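Phosphoribosylglycinamide synthetase (Anaerococcus prevotii, PDB 4DIM) is probably an ATP-dependent ligase of the ATP-grasp superfamily, binding ATP and a divalent metal ion such as manganese. Local coordinates at residues Q199-H213 with V280-Y293. Residues are numbered along the deposited sequence; the frame is centred on the assembly and turned at random.
Sequences QAFVYKNDVLFVMPH and VGANCLPELVEINY
Gln199 reaches from its strand to Val289, Leu285 and Gly281. Its CB and CG lie against Val289, CG coming to 3.8 Å from Val289 CG2. The chain then bends (chi2 -58°), bringing the amide beside the start of the helix, with CD near Leu285 CB. Gly281 N donates to Gln199 OE1 over 3.1 Å, a nearly straight bond that meets a lone pair of the amide oxygen within its carbonyl plane. On the other branch NE2 packs on Leu285 CD1 and donates to His213 NE2 (3.2 Å), approaching from out of the imidazole plane, and also to Asn261 OD1. These three bonds fix the amide's rotation, and a leucine here would probably leave Gly281 N without its acceptor and both His213 NE2 and Asn261 OD1 without the amide donor. Leu285 CD2 sits over the centre of the His213 ring in a CH-pi contact, 3.4 Å from the centroid. Toward the C-terminal end of the helix, Tyr293 meets selenomethionine Met211 of the strand in an oblique Met-aromatic contact, SE 3.9 Å from Tyr293 CE2. Tyr293 CE2 in turn lies over one face of Phe209. Helix 285-293 runs across strand 206-213 at 111°, packed on the large antiparallel sheet of what is, by family, probably an ATP-grasp domain, with Trp314 against Phe209 and Tyr293, helix 297-305 touching Pro286, and strand 375-381 meeting Ile291.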
loop_
_atom_site.group_PDB
_atom_site.type_symbol
_atom_site.label_atom_id
_atom_site.label_comp_id
_atom_site.label_asym_id
_atom_site.label_seq_id
_atom_site.Cartn_x
_atom_site.Cartn_y
_atom_site.Cartn_z
ATOM N N GLN A 199 -0.121 6.448 -5.968
ATOM C CA GLN A 199 0.111 5.228 -6.719
ATOM C C GLN A 199 0.938 5.573 -7.916
ATOM O O GLN A 199 0.809 6.664 -8.464
ATOM C CB GLN A 199 -1.196 4.547 -7.203
ATOM C CG GLN A 199 -2.157 4.044 -6.137
ATOM C CD GLN A 199 -1.591 3.042 -5.161
ATOM O OE1 GLN A 199 -1.435 1.865 -5.472
ATOM N NE2 GLN A 199 -1.241 3.486 -3.969
ATOM N N ALA A 200 1.753 4.656 -8.353
ATOM C CA ALA A 200 2.535 4.859 -9.549
ATOM C C ALA A 200 2.802 3.516 -10.179
ATOM O O ALA A 200 2.414 2.482 -9.642
ATOM C CB ALA A 200 3.820 5.623 -9.265
ATOM N N PHE A 201 3.331 3.545 -11.373
ATOM C CA PHE A 201 3.606 2.325 -12.103
ATOM C C PHE A 201 4.836 2.590 -12.937
ATOM O O PHE A 201 4.861 3.595 -13.643
ATOM C CB PHE A 201 2.386 1.962 -12.961
ATOM C CG PHE A 201 2.429 0.603 -13.598
ATOM C CD1 PHE A 201 1.766 -0.473 -13.025
ATOM C CD2 PHE A 201 3.049 0.416 -14.819
ATOM C CE1 PHE A 201 1.750 -1.714 -13.650
ATOM C CE2 PHE A 201 3.060 -0.832 -15.425
ATOM C CZ PHE A 201 2.389 -1.880 -14.846
ATOM N N VAL A 202 5.869 1.748 -12.801
ATOM C CA VAL A 202 7.112 1.882 -13.558
ATOM C C VAL A 202 7.309 0.631 -14.499
ATOM O O VAL A 202 7.182 -0.496 -14.075
ATOM C CB VAL A 202 8.331 2.190 -12.634
ATOM C CG1 VAL A 202 8.512 1.165 -11.531
ATOM C CG2 VAL A 202 9.617 2.369 -13.440
ATOM N N TYR A 203 7.588 0.869 -15.786
ATOM C CA TYR A 203 7.809 -0.200 -16.794
ATOM C C TYR A 203 8.938 0.183 -17.734
ATOM O O TYR A 203 8.842 1.199 -18.419
ATOM C CB TYR A 203 6.524 -0.415 -17.597
ATOM C CG TYR A 203 6.676 -1.340 -18.781
ATOM C CD1 TYR A 203 6.972 -2.682 -18.603
ATOM C CD2 TYR A 203 6.399 -0.901 -20.074
ATOM C CE1 TYR A 203 7.042 -3.556 -19.685
ATOM C CE2 TYR A 203 6.443 -1.771 -21.158
ATOM C CZ TYR A 203 6.792 -3.092 -20.963
ATOM O OH TYR A 203 6.811 -3.980 -22.005
ATOM N N LYS A 204 9.997 -0.619 -17.773
ATOM C CA LYS A 204 11.183 -0.361 -18.602
ATOM C C LYS A 204 11.739 1.040 -18.290
ATOM O O LYS A 204 12.105 1.802 -19.184
ATOM C CB LYS A 204 10.881 -0.534 -20.098
ATOM C CG LYS A 204 10.481 -1.949 -20.475
ATOM C CD LYS A 204 10.037 -1.989 -21.936
ATOM C CE LYS A 204 9.975 -3.387 -22.509
ATOM N NZ LYS A 204 11.280 -3.801 -23.075
ATOM N N ASN A 205 11.723 1.379 -16.999
ATOM C CA ASN A 205 12.249 2.596 -16.387
ATOM C C ASN A 205 11.453 3.887 -16.741
ATOM O O ASN A 205 11.883 4.974 -16.355
ATOM C CB ASN A 205 13.756 2.733 -16.684
ATOM C CG ASN A 205 14.568 1.673 -15.935
ATOM O OD1 ASN A 205 14.349 1.408 -14.740
ATOM N ND2 ASN A 205 15.507 1.017 -16.601
ATOM N N ASP A 206 10.239 3.757 -17.316
ATOM C CA ASP A 206 9.370 4.879 -17.603
ATOM C C ASP A 206 8.192 4.822 -16.603
ATOM O O ASP A 206 7.460 3.830 -16.500
ATOM C CB ASP A 206 8.906 4.870 -19.086
ATOM C CG ASP A 206 10.027 5.160 -20.118
ATOM O OD1 ASP A 206 10.767 6.179 -19.944
ATOM O OD2 ASP A 206 10.138 4.396 -21.123
ATOM N N VAL A 207 8.035 5.899 -15.844
ATOM C CA VAL A 207 6.960 6.034 -14.877
ATOM C C VAL A 207 5.742 6.509 -15.667
ATOM O O VAL A 207 5.700 7.646 -16.172
ATOM C CB VAL A 207 7.355 6.980 -13.727
ATOM C CG1 VAL A 207 6.181 7.213 -12.772
ATOM C CG2 VAL A 207 8.559 6.421 -12.985
ATOM N N LEU A 208 4.779 5.607 -15.824
ATOM C CA LEU A 208 3.555 5.862 -16.581
ATOM C C LEU A 208 2.719 6.948 -15.947
ATOM O O LEU A 208 2.133 7.785 -16.643
ATOM C CB LEU A 208 2.735 4.575 -16.649
ATOM C CG LEU A 208 3.467 3.373 -17.280
ATOM C CD1 LEU A 208 2.514 2.252 -17.556
ATOM C CD2 LEU A 208 4.226 3.765 -18.549
ATOM N N PHE A 209 2.620 6.914 -14.635
ATOM C CA PHE A 209 1.854 7.919 -13.926
ATOM C C PHE A 209 2.233 8.002 -12.450
ATOM O O PHE A 209 2.938 7.160 -11.918
ATOM C CB PHE A 209 0.338 7.614 -14.051
ATOM C CG PHE A 209 -0.085 6.342 -13.364
ATOM C CD1 PHE A 209 -0.372 6.327 -12.015
ATOM C CD2 PHE A 209 -0.216 5.164 -14.075
ATOM C CE1 PHE A 209 -0.746 5.157 -11.388
ATOM C CE2 PHE A 209 -0.556 3.991 -13.435
ATOM C CZ PHE A 209 -0.832 3.999 -12.099
ATOM N N VAL A 210 1.753 9.046 -11.814
ATOM C CA VAL A 210 1.777 9.249 -10.379
ATOM C C VAL A 210 0.378 9.777 -10.066
ATOM O O VAL A 210 -0.041 10.806 -10.607
ATOM C CB VAL A 210 2.914 10.120 -9.815
ATOM C CG1 VAL A 210 2.908 10.074 -8.297
ATOM C CG2 VAL A 210 4.263 9.647 -10.334
HETATM N N MSE A 211 -0.384 8.988 -9.300
HETATM C CA MSE A 211 -1.742 9.351 -8.956
HETATM C C MSE A 211 -1.876 9.634 -7.454
HETATM O O MSE A 211 -2.112 8.707 -6.684
HETATM C CB MSE A 211 -2.710 8.230 -9.359
HETATM C CG MSE A 211 -4.197 8.654 -9.251
HETATM SE SE MSE A 211 -5.361 7.113 -9.293
HETATM C CE MSE A 211 -5.043 6.603 -7.588
ATOM N N PRO A 212 -1.881 10.919 -7.046
ATOM C CA PRO A 212 -2.138 11.238 -5.632
ATOM C C PRO A 212 -3.525 10.787 -5.184
ATOM O O PRO A 212 -4.430 10.664 -5.992
ATOM C CB PRO A 212 -1.998 12.773 -5.585
ATOM C CG PRO A 212 -1.125 13.094 -6.742
ATOM C CD PRO A 212 -1.477 12.121 -7.804
ATOM N N HIS A 213 -3.667 10.465 -3.903
ATOM C CA HIS A 213 -4.967 10.039 -3.385
ATOM C C HIS A 213 -5.124 10.361 -1.905
ATOM O O HIS A 213 -4.151 10.514 -1.146
ATOM C CB HIS A 213 -5.260 8.542 -3.643
ATOM C CG HIS A 213 -4.196 7.606 -3.191
ATOM N ND1 HIS A 213 -4.086 7.224 -1.862
ATOM C CD2 HIS A 213 -3.251 6.960 -3.918
ATOM C CE1 HIS A 213 -3.037 6.428 -1.809
ATOM N NE2 HIS A 213 -2.518 6.217 -3.034
ATOM N N VAL A 280 1.389 -2.638 -5.548
ATOM C CA VAL A 280 0.170 -1.861 -5.509
ATOM C C VAL A 280 -0.372 -1.769 -4.101
ATOM O O VAL A 280 -0.322 -2.724 -3.362
ATOM C CB VAL A 280 -0.886 -2.457 -6.478
ATOM C CG1 VAL A 280 -1.441 -3.793 -5.963
ATOM C CG2 VAL A 280 -2.003 -1.459 -6.740
ATOM N N GLY A 281 -0.983 -0.644 -3.779
ATOM C CA GLY A 281 -1.557 -0.420 -2.463
ATOM C C GLY A 281 -2.786 -1.237 -2.183
ATOM O O GLY A 281 -3.386 -1.796 -3.088
ATOM N N ALA A 282 -3.150 -1.347 -0.907
ATOM C CA ALA A 282 -4.320 -2.138 -0.512
ATOM C C ALA A 282 -5.525 -1.259 -0.435
ATOM O O ALA A 282 -5.469 -0.129 -0.876
ATOM C CB ALA A 282 -4.068 -2.791 0.830
ATOM N N ASN A 283 -6.624 -1.798 0.095
ATOM C CA ASN A 283 -7.835 -1.092 0.469
ATOM C C ASN A 283 -8.499 -0.378 -0.663
ATOM O O ASN A 283 -8.899 0.777 -0.517
ATOM C CB ASN A 283 -7.503 -0.105 1.596
ATOM C CG ASN A 283 -6.743 -0.744 2.719
ATOM O OD1 ASN A 283 -5.677 -0.262 3.130
ATOM N ND2 ASN A 283 -7.246 -1.865 3.207
ATOM N N CYS A 284 -8.628 -1.088 -1.785
ATOM C CA CYS A 284 -9.272 -0.665 -3.027
ATOM C C CYS A 284 -8.491 0.368 -3.809
ATOM O O CYS A 284 -9.013 0.898 -4.794
ATOM C CB CYS A 284 -10.700 -0.209 -2.768
ATOM S SG CYS A 284 -11.670 -1.425 -1.835
ATOM N N LEU A 285 -7.225 0.574 -3.502
ATOM C CA LEU A 285 -6.464 1.509 -4.323
ATOM C C LEU A 285 -6.316 1.028 -5.792
ATOM O O LEU A 285 -6.441 1.866 -6.666
ATOM C CB LEU A 285 -5.121 1.843 -3.714
ATOM C CG LEU A 285 -5.253 2.738 -2.472
ATOM C CD1 LEU A 285 -4.038 2.693 -1.608
ATOM C CD2 LEU A 285 -5.446 4.207 -2.864
ATOM N N PRO A 286 -6.208 -0.261 -6.152
ATOM C CA PRO A 286 -6.162 -0.600 -7.595
ATOM C C PRO A 286 -7.478 -0.297 -8.310
ATOM O O PRO A 286 -7.498 0.121 -9.454
ATOM C CB PRO A 286 -5.854 -2.097 -7.605
ATOM C CG PRO A 286 -5.451 -2.427 -6.207
ATOM C CD PRO A 286 -6.075 -1.461 -5.314
ATOM N N GLU A 287 -8.573 -0.451 -7.581
ATOM C CA GLU A 287 -9.912 -0.113 -8.038
ATOM C C GLU A 287 -10.022 1.409 -8.241
ATOM O O GLU A 287 -10.634 1.815 -9.217
ATOM C CB GLU A 287 -10.975 -0.622 -7.037
ATOM C CG GLU A 287 -11.169 -2.135 -7.038
ATOM C CD GLU A 287 -10.133 -3.033 -6.389
ATOM O OE1 GLU A 287 -9.287 -2.516 -5.629
ATOM O OE2 GLU A 287 -10.180 -4.265 -6.625
ATOM N N LEU A 288 -9.383 2.246 -7.404
ATOM C CA LEU A 288 -9.394 3.696 -7.628
ATOM C C LEU A 288 -8.477 4.140 -8.762
ATOM O O LEU A 288 -8.787 5.146 -9.435
ATOM C CB LEU A 288 -9.045 4.478 -6.368
ATOM C CG LEU A 288 -10.038 4.336 -5.193
ATOM C CD1 LEU A 288 -9.510 4.981 -4.037
ATOM C CD2 LEU A 288 -11.392 4.907 -5.513
ATOM N N VAL A 289 -7.399 3.363 -9.046
ATOM C CA VAL A 289 -6.555 3.612 -10.233
ATOM C C VAL A 289 -7.419 3.341 -11.465
ATOM O O VAL A 289 -7.405 4.118 -12.418
ATOM C CB VAL A 289 -5.261 2.767 -10.276
ATOM C CG1 VAL A 289 -4.446 3.116 -11.490
ATOM C CG2 VAL A 289 -4.397 2.978 -9.058
ATOM N N GLU A 290 -8.171 2.235 -11.436
ATOM C CA GLU A 290 -9.050 1.816 -12.545
ATOM C C GLU A 290 -10.119 2.886 -12.810
ATOM O O GLU A 290 -10.218 3.356 -13.930
ATOM C CB GLU A 290 -9.696 0.432 -12.256
ATOM C CG GLU A 290 -8.705 -0.717 -12.426
ATOM C CD GLU A 290 -9.144 -2.152 -12.167
ATOM O OE1 GLU A 290 -10.089 -2.379 -11.375
ATOM O OE2 GLU A 290 -8.451 -3.058 -12.682
ATOM N N ILE A 291 -10.816 3.350 -11.766
ATOM C CA ILE A 291 -11.826 4.438 -11.866
ATOM C C ILE A 291 -11.208 5.737 -12.465
ATOM O O ILE A 291 -11.749 6.297 -13.410
ATOM C CB ILE A 291 -12.462 4.735 -10.457
ATOM C CG1 ILE A 291 -13.440 3.640 -10.042
ATOM C CG2 ILE A 291 -13.129 6.085 -10.414
ATOM C CD1 ILE A 291 -13.763 3.565 -8.534
ATOM N N ASN A 292 -10.104 6.208 -11.881
ATOM C CA ASN A 292 -9.437 7.453 -12.254
ATOM C C ASN A 292 -8.903 7.495 -13.654
ATOM O O ASN A 292 -9.001 8.551 -14.266
ATOM C CB ASN A 292 -8.308 7.721 -11.316
ATOM C CG ASN A 292 -7.619 9.004 -11.491
ATOM O OD1 ASN A 292 -6.545 9.023 -12.055
ATOM N ND2 ASN A 292 -8.216 10.088 -10.994
ATOM N N TYR A 293 -8.343 6.408 -14.183
ATOM C CA TYR A 293 -7.840 6.436 -15.578
ATOM C C TYR A 293 -8.716 5.674 -16.573
ATOM O O TYR A 293 -8.435 5.737 -17.772
ATOM C CB TYR A 293 -6.443 5.840 -15.633
ATOM C CG TYR A 293 -5.436 6.660 -14.871
ATOM C CD1 TYR A 293 -5.046 7.909 -15.325
ATOM C CD2 TYR A 293 -4.896 6.201 -13.674
ATOM C CE1 TYR A 293 -4.143 8.687 -14.619
ATOM C CE2 TYR A 293 -4.004 6.981 -12.942
ATOM C CZ TYR A 293 -3.601 8.208 -13.442
ATOM O OH TYR A 293 -2.718 9.008 -12.783
#